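PDB 1FVP: Non-fluorescent flavoprotein from Photobacterium phosphoreum, which binds flavin mononucleotide carrying a covalently attached myristate, and is a homodimeric member of the bacterial luciferase family, whose relatives are alkanal monooxygenases. Local coordinates for residues Ser78-Leu92 with Leu106-Lys119. Residues are numbered along the deposited sequence; the frame is centred on the assembly and turned at random.
Sequences SENTVDIAAKYALPL and LLSFYNASASKYNK. With FMA (6-(3-tetradecanoic acid) flavine mononucleotide), chain C.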
# COMPACT_ATOMS: atom_id res chain seq x y z
N SER A 78 -0.21 18.99 1.44
CA SER A 78 0.07 20.45 1.48
C SER A 78 -0.09 21.05 0.09
O SER A 78 -0.65 20.42 -0.80
CB SER A 78 1.46 20.72 2.03
OG SER A 78 2.41 19.93 1.31
N GLU A 79 0.42 22.27 0.00
CA GLU A 79 0.36 23.05 -1.25
C GLU A 79 1.61 22.78 -2.08
O GLU A 79 1.57 22.93 -3.31
CB GLU A 79 0.21 24.54 -1.01
CG GLU A 79 -1.18 25.15 -0.87
CD GLU A 79 -1.26 26.41 -0.05
OE1 GLU A 79 -0.40 26.72 0.77
OE2 GLU A 79 -2.28 27.11 -0.25
N ASN A 80 2.65 22.37 -1.37
CA ASN A 80 3.94 22.06 -2.03
C ASN A 80 3.97 20.59 -2.44
O ASN A 80 4.33 20.28 -3.59
CB ASN A 80 5.11 22.57 -1.20
CG ASN A 80 5.07 24.10 -1.21
OD1 ASN A 80 4.03 24.71 -1.54
ND2 ASN A 80 6.20 24.72 -0.87
N THR A 81 3.54 19.73 -1.56
CA THR A 81 3.46 18.27 -1.75
C THR A 81 2.34 17.93 -2.72
O THR A 81 2.10 16.75 -3.01
CB THR A 81 3.20 17.62 -0.32
OG1 THR A 81 4.42 17.90 0.46
CG2 THR A 81 2.79 16.16 -0.27
N VAL A 82 1.65 18.96 -3.19
CA VAL A 82 0.53 18.82 -4.12
C VAL A 82 0.89 19.41 -5.48
O VAL A 82 0.48 18.90 -6.54
CB VAL A 82 -0.76 19.42 -3.52
CG1 VAL A 82 -0.85 20.93 -3.64
CG2 VAL A 82 -2.01 18.77 -4.10
N ASP A 83 1.62 20.50 -5.37
CA ASP A 83 2.11 21.24 -6.57
C ASP A 83 2.98 20.23 -7.34
O ASP A 83 2.69 19.83 -8.48
CB ASP A 83 2.81 22.50 -6.09
CG ASP A 83 3.49 23.32 -7.17
OD1 ASP A 83 4.50 22.83 -7.71
OD2 ASP A 83 2.98 24.44 -7.42
N ILE A 84 4.00 19.78 -6.63
CA ILE A 84 4.94 18.79 -7.13
C ILE A 84 4.26 17.62 -7.83
O ILE A 84 4.78 17.12 -8.85
CB ILE A 84 5.88 18.25 -5.98
CG1 ILE A 84 6.63 19.43 -5.36
CG2 ILE A 84 6.83 17.15 -6.51
CD1 ILE A 84 7.47 19.06 -4.10
N ALA A 85 3.17 17.17 -7.27
CA ALA A 85 2.44 16.02 -7.84
C ALA A 85 1.88 16.32 -9.23
O ALA A 85 1.70 15.38 -10.04
CB ALA A 85 1.37 15.59 -6.83
N ALA A 86 1.61 17.61 -9.47
CA ALA A 86 1.05 18.06 -10.76
C ALA A 86 2.10 17.82 -11.84
O ALA A 86 1.84 17.33 -12.95
CB ALA A 86 0.68 19.53 -10.70
N LYS A 87 3.30 18.22 -11.43
CA LYS A 87 4.51 18.08 -12.25
C LYS A 87 4.51 16.72 -12.94
O LYS A 87 4.49 16.69 -14.19
CB LYS A 87 5.73 18.31 -11.39
CG LYS A 87 6.99 18.59 -12.19
CD LYS A 87 8.00 19.33 -11.31
CE LYS A 87 9.23 19.70 -12.15
NZ LYS A 87 10.43 19.65 -11.25
N TYR A 88 4.49 15.63 -12.18
CA TYR A 88 4.48 14.31 -12.83
C TYR A 88 3.09 13.76 -13.12
O TYR A 88 3.01 12.56 -13.49
CB TYR A 88 5.31 13.28 -12.07
CG TYR A 88 6.70 13.75 -11.71
CD1 TYR A 88 7.75 13.52 -12.60
CD2 TYR A 88 6.97 14.41 -10.52
CE1 TYR A 88 9.05 13.93 -12.32
CE2 TYR A 88 8.27 14.83 -10.21
CZ TYR A 88 9.30 14.58 -11.11
OH TYR A 88 10.58 14.97 -10.87
N ALA A 89 2.05 14.55 -12.98
CA ALA A 89 0.67 14.13 -13.25
C ALA A 89 0.04 13.11 -12.31
O ALA A 89 -1.08 12.63 -12.62
CB ALA A 89 0.58 13.62 -14.70
N LEU A 90 0.65 12.77 -11.20
CA LEU A 90 0.13 11.81 -10.21
C LEU A 90 -1.19 12.24 -9.57
O LEU A 90 -1.40 13.43 -9.24
CB LEU A 90 1.22 11.67 -9.12
CG LEU A 90 2.66 11.54 -9.57
CD1 LEU A 90 3.60 12.11 -8.52
CD2 LEU A 90 2.98 10.06 -9.79
N PRO A 91 -2.07 11.29 -9.35
CA PRO A 91 -3.35 11.54 -8.70
C PRO A 91 -3.05 11.70 -7.20
O PRO A 91 -2.03 11.17 -6.72
CB PRO A 91 -4.23 10.35 -9.00
CG PRO A 91 -3.41 9.45 -9.88
CD PRO A 91 -1.96 9.86 -9.66
N LEU A 92 -3.94 12.41 -6.55
CA LEU A 92 -3.89 12.69 -5.12
C LEU A 92 -4.85 11.78 -4.33
O LEU A 92 -5.87 11.28 -4.84
CB LEU A 92 -4.29 14.14 -4.90
CG LEU A 92 -3.75 15.31 -5.64
CD1 LEU A 92 -4.56 16.55 -5.24
CD2 LEU A 92 -2.31 15.54 -5.22
N LEU A 106 -6.98 22.39 -2.02
CA LEU A 106 -5.83 21.62 -2.53
C LEU A 106 -6.07 21.00 -3.88
O LEU A 106 -5.04 20.90 -4.60
CB LEU A 106 -5.29 20.68 -1.45
CG LEU A 106 -4.98 21.38 -0.13
CD1 LEU A 106 -5.58 20.61 1.01
CD2 LEU A 106 -3.48 21.45 0.04
N LEU A 107 -7.27 20.61 -4.28
CA LEU A 107 -7.40 20.04 -5.64
C LEU A 107 -7.35 21.29 -6.56
O LEU A 107 -7.36 21.18 -7.79
CB LEU A 107 -8.63 19.20 -5.88
CG LEU A 107 -9.76 19.82 -6.69
CD1 LEU A 107 -10.56 18.78 -7.46
CD2 LEU A 107 -10.66 20.60 -5.76
N SER A 108 -7.34 22.43 -5.88
CA SER A 108 -7.31 23.69 -6.63
C SER A 108 -5.91 23.98 -7.09
O SER A 108 -5.74 24.24 -8.30
CB SER A 108 -8.06 24.82 -5.97
OG SER A 108 -9.41 24.73 -6.46
N PHE A 109 -4.96 23.89 -6.17
CA PHE A 109 -3.58 24.15 -6.65
C PHE A 109 -3.38 23.09 -7.76
O PHE A 109 -2.85 23.43 -8.83
CB PHE A 109 -2.53 24.10 -5.62
CG PHE A 109 -2.01 25.24 -4.84
CD1 PHE A 109 -2.87 26.16 -4.25
CD2 PHE A 109 -0.63 25.36 -4.63
CE1 PHE A 109 -2.36 27.21 -3.49
CE2 PHE A 109 -0.10 26.41 -3.87
CZ PHE A 109 -0.98 27.35 -3.30
N TYR A 110 -3.84 21.88 -7.46
CA TYR A 110 -3.65 20.79 -8.44
C TYR A 110 -4.33 21.04 -9.77
O TYR A 110 -4.26 20.21 -10.71
CB TYR A 110 -3.98 19.41 -7.89
CG TYR A 110 -3.57 18.23 -8.75
CD1 TYR A 110 -4.42 17.74 -9.75
CD2 TYR A 110 -2.36 17.57 -8.53
CE1 TYR A 110 -4.05 16.67 -10.54
CE2 TYR A 110 -2.00 16.47 -9.30
CZ TYR A 110 -2.84 16.02 -10.30
OH TYR A 110 -2.47 14.94 -11.04
N ASN A 111 -4.97 22.18 -9.95
CA ASN A 111 -5.57 22.37 -11.30
C ASN A 111 -4.74 23.49 -11.92
O ASN A 111 -4.55 23.54 -13.13
CB ASN A 111 -7.07 22.49 -11.15
CG ASN A 111 -7.64 21.08 -11.05
OD1 ASN A 111 -6.84 20.13 -11.10
ND2 ASN A 111 -8.96 21.04 -10.93
N ALA A 112 -4.28 24.27 -10.97
CA ALA A 112 -3.46 25.45 -11.19
C ALA A 112 -2.02 25.05 -11.52
O ALA A 112 -1.42 25.69 -12.41
CB ALA A 112 -3.53 26.38 -9.99
N SER A 113 -1.54 24.04 -10.81
CA SER A 113 -0.17 23.56 -11.06
C SER A 113 -0.22 22.83 -12.39
O SER A 113 0.55 23.17 -13.31
CB SER A 113 0.42 22.73 -9.95
OG SER A 113 0.88 23.55 -8.89
N ALA A 114 -1.11 21.86 -12.49
CA ALA A 114 -1.26 21.10 -13.75
C ALA A 114 -1.13 22.08 -14.91
O ALA A 114 -0.38 21.82 -15.87
CB ALA A 114 -2.59 20.39 -13.78
N SER A 115 -1.84 23.19 -14.78
CA SER A 115 -1.80 24.25 -15.80
C SER A 115 -0.34 24.62 -16.10
O SER A 115 0.16 24.41 -17.20
CB SER A 115 -2.56 25.50 -15.37
OG SER A 115 -2.60 26.45 -16.43
N LYS A 116 0.28 25.16 -15.09
CA LYS A 116 1.65 25.63 -15.04
C LYS A 116 2.58 24.76 -15.85
O LYS A 116 3.07 25.20 -16.91
CB LYS A 116 2.14 25.78 -13.60
CG LYS A 116 3.65 25.87 -13.44
CD LYS A 116 4.05 26.71 -12.26
CE LYS A 116 3.46 26.26 -10.95
NZ LYS A 116 4.61 26.00 -10.01
N TYR A 117 2.84 23.54 -15.42
CA TYR A 117 3.72 22.59 -16.10
C TYR A 117 3.09 22.13 -17.42
O TYR A 117 3.48 21.13 -18.04
CB TYR A 117 4.02 21.44 -15.13
CG TYR A 117 4.56 21.81 -13.77
CD1 TYR A 117 5.91 22.13 -13.57
CD2 TYR A 117 3.75 21.86 -12.64
CE1 TYR A 117 6.42 22.46 -12.33
CE2 TYR A 117 4.24 22.19 -11.39
CZ TYR A 117 5.58 22.49 -11.22
OH TYR A 117 6.05 22.82 -9.97
N ASN A 118 2.10 22.88 -17.87
CA ASN A 118 1.33 22.63 -19.09
C ASN A 118 1.05 21.13 -19.25
O ASN A 118 1.14 20.63 -20.38
CB ASN A 118 1.97 23.28 -20.32
CG ASN A 118 1.33 24.58 -20.77
OD1 ASN A 118 1.45 25.66 -20.15
ND2 ASN A 118 0.62 24.53 -21.91
N LYS A 119 0.72 20.50 -18.14
CA LYS A 119 0.40 19.07 -18.04
C LYS A 119 -1.05 18.81 -18.41
O LYS A 119 -1.85 19.76 -18.22
CB LYS A 119 0.60 18.57 -16.60
CG LYS A 119 0.45 17.05 -16.46
CD LYS A 119 1.47 16.32 -17.32
CE LYS A 119 2.89 16.52 -16.82
NZ LYS A 119 3.77 15.43 -17.31
N1 FMA C . 10.66 17.24 -0.43
C2 FMA C . 11.95 17.54 -0.21
O2 FMA C . 12.47 18.08 0.69
N3 FMA C . 12.94 17.16 -1.21
C4 FMA C . 12.55 16.52 -2.33
O4 FMA C . 13.34 16.21 -3.17
C4A FMA C . 11.17 16.22 -2.53
N5 FMA C . 10.76 15.60 -3.60
C5A FMA C . 9.50 15.26 -3.87
C6 FMA C . 9.14 14.63 -5.05
C7 FMA C . 7.83 14.28 -5.24
C7M FMA C . 7.32 13.55 -6.53
C8 FMA C . 6.82 14.59 -4.25
C8M FMA C . 5.38 14.24 -4.43
C9 FMA C . 7.21 15.23 -3.10
C9A FMA C . 8.50 15.61 -2.87
N10 FMA C . 8.96 16.26 -1.71
C10 FMA C . 10.22 16.61 -1.46
C1B FMA C . 7.94 16.71 -0.75
C2B FMA C . 7.61 16.45 0.71
O2B FMA C . 6.19 16.32 0.70
C3B FMA C . 7.98 17.71 1.49
O3' FMA C . 9.35 17.81 1.60
C4B FMA C . 7.34 17.74 2.88
O4' FMA C . 5.89 17.64 2.69
C5B FMA C . 7.73 19.03 3.63
O5' FMA C . 6.80 20.12 3.06
P FMA C . 5.42 20.60 3.67
O1P FMA C . 4.44 19.88 2.68
O2P FMA C . 5.37 20.00 4.99
O3P FMA C . 5.41 21.97 3.75
C1' FMA C . 10.94 16.42 -7.39
O1' FMA C . 11.01 17.72 -7.34
O2' FMA C . 11.39 15.90 -8.41
C2' FMA C . 10.95 15.71 -6.08
C3' FMA C . 10.21 14.35 -6.05
C4' FMA C . 11.14 13.25 -5.69
C5' FMA C . 10.68 11.83 -5.98
C6' FMA C . 11.57 10.88 -5.21
C7' FMA C . 11.38 9.44 -5.67
C8' FMA C . 12.08 8.46 -4.82
C9' FMA C . 12.02 6.99 -5.23
C11 FMA C . 10.58 6.51 -5.21
C12 FMA C . 9.84 6.60 -6.51
C13 FMA C . 8.35 6.65 -6.45
C14 FMA C . 7.69 5.29 -6.31
C15 FMA C . 6.45 5.14 -7.16
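Asp83 sends CG anti to its backbone N (chi1 175°), while the ring of Tyr117 leaves beside its own N (chi1 -53°); these torsions turn carboxylate and phenol toward each other, their planes 80° apart. Tyr117 OH donates to the syn lone pair of Asp83 OD1 at 2.7 Å, in the plane of the phenol. Ser113 OG donates to Asp83 OD2, also at 2.7 Å, but from above the carboxylate plane; Lys116 NZ adds a salt bridge to Asp83 OD2 whose hydrogen bond is weak (3.4 Å). Lys87 CB lies 4.0 Å from the centroid of the Tyr117 ring, a CH-pi contact, and Lys116 CG covers the opposite face. Helices 80-87 and 100-116 belong to successive beta-alpha-beta crossovers, linking parallel strands 71-75, 92-94 and 126-134; their axes pass 8.1 Å apart, and Ala86 CB packs against Ser113 CB between them. Deeper in, the Tyr110 hydroxyl makes a weak hydrogen bond to Leu90 O, Leu92 packs over one ring face, and His126 meets the ring edge-to-face. Flavin binding falls to other side chains of 78-92: Tyr88 OH donates to FMA O2' at 2.8 Å, Ile84 CG2 touches ring carbon C7, and Ser78 OG accepts from Thr81 N in a capping bond and lies beside the phosphate.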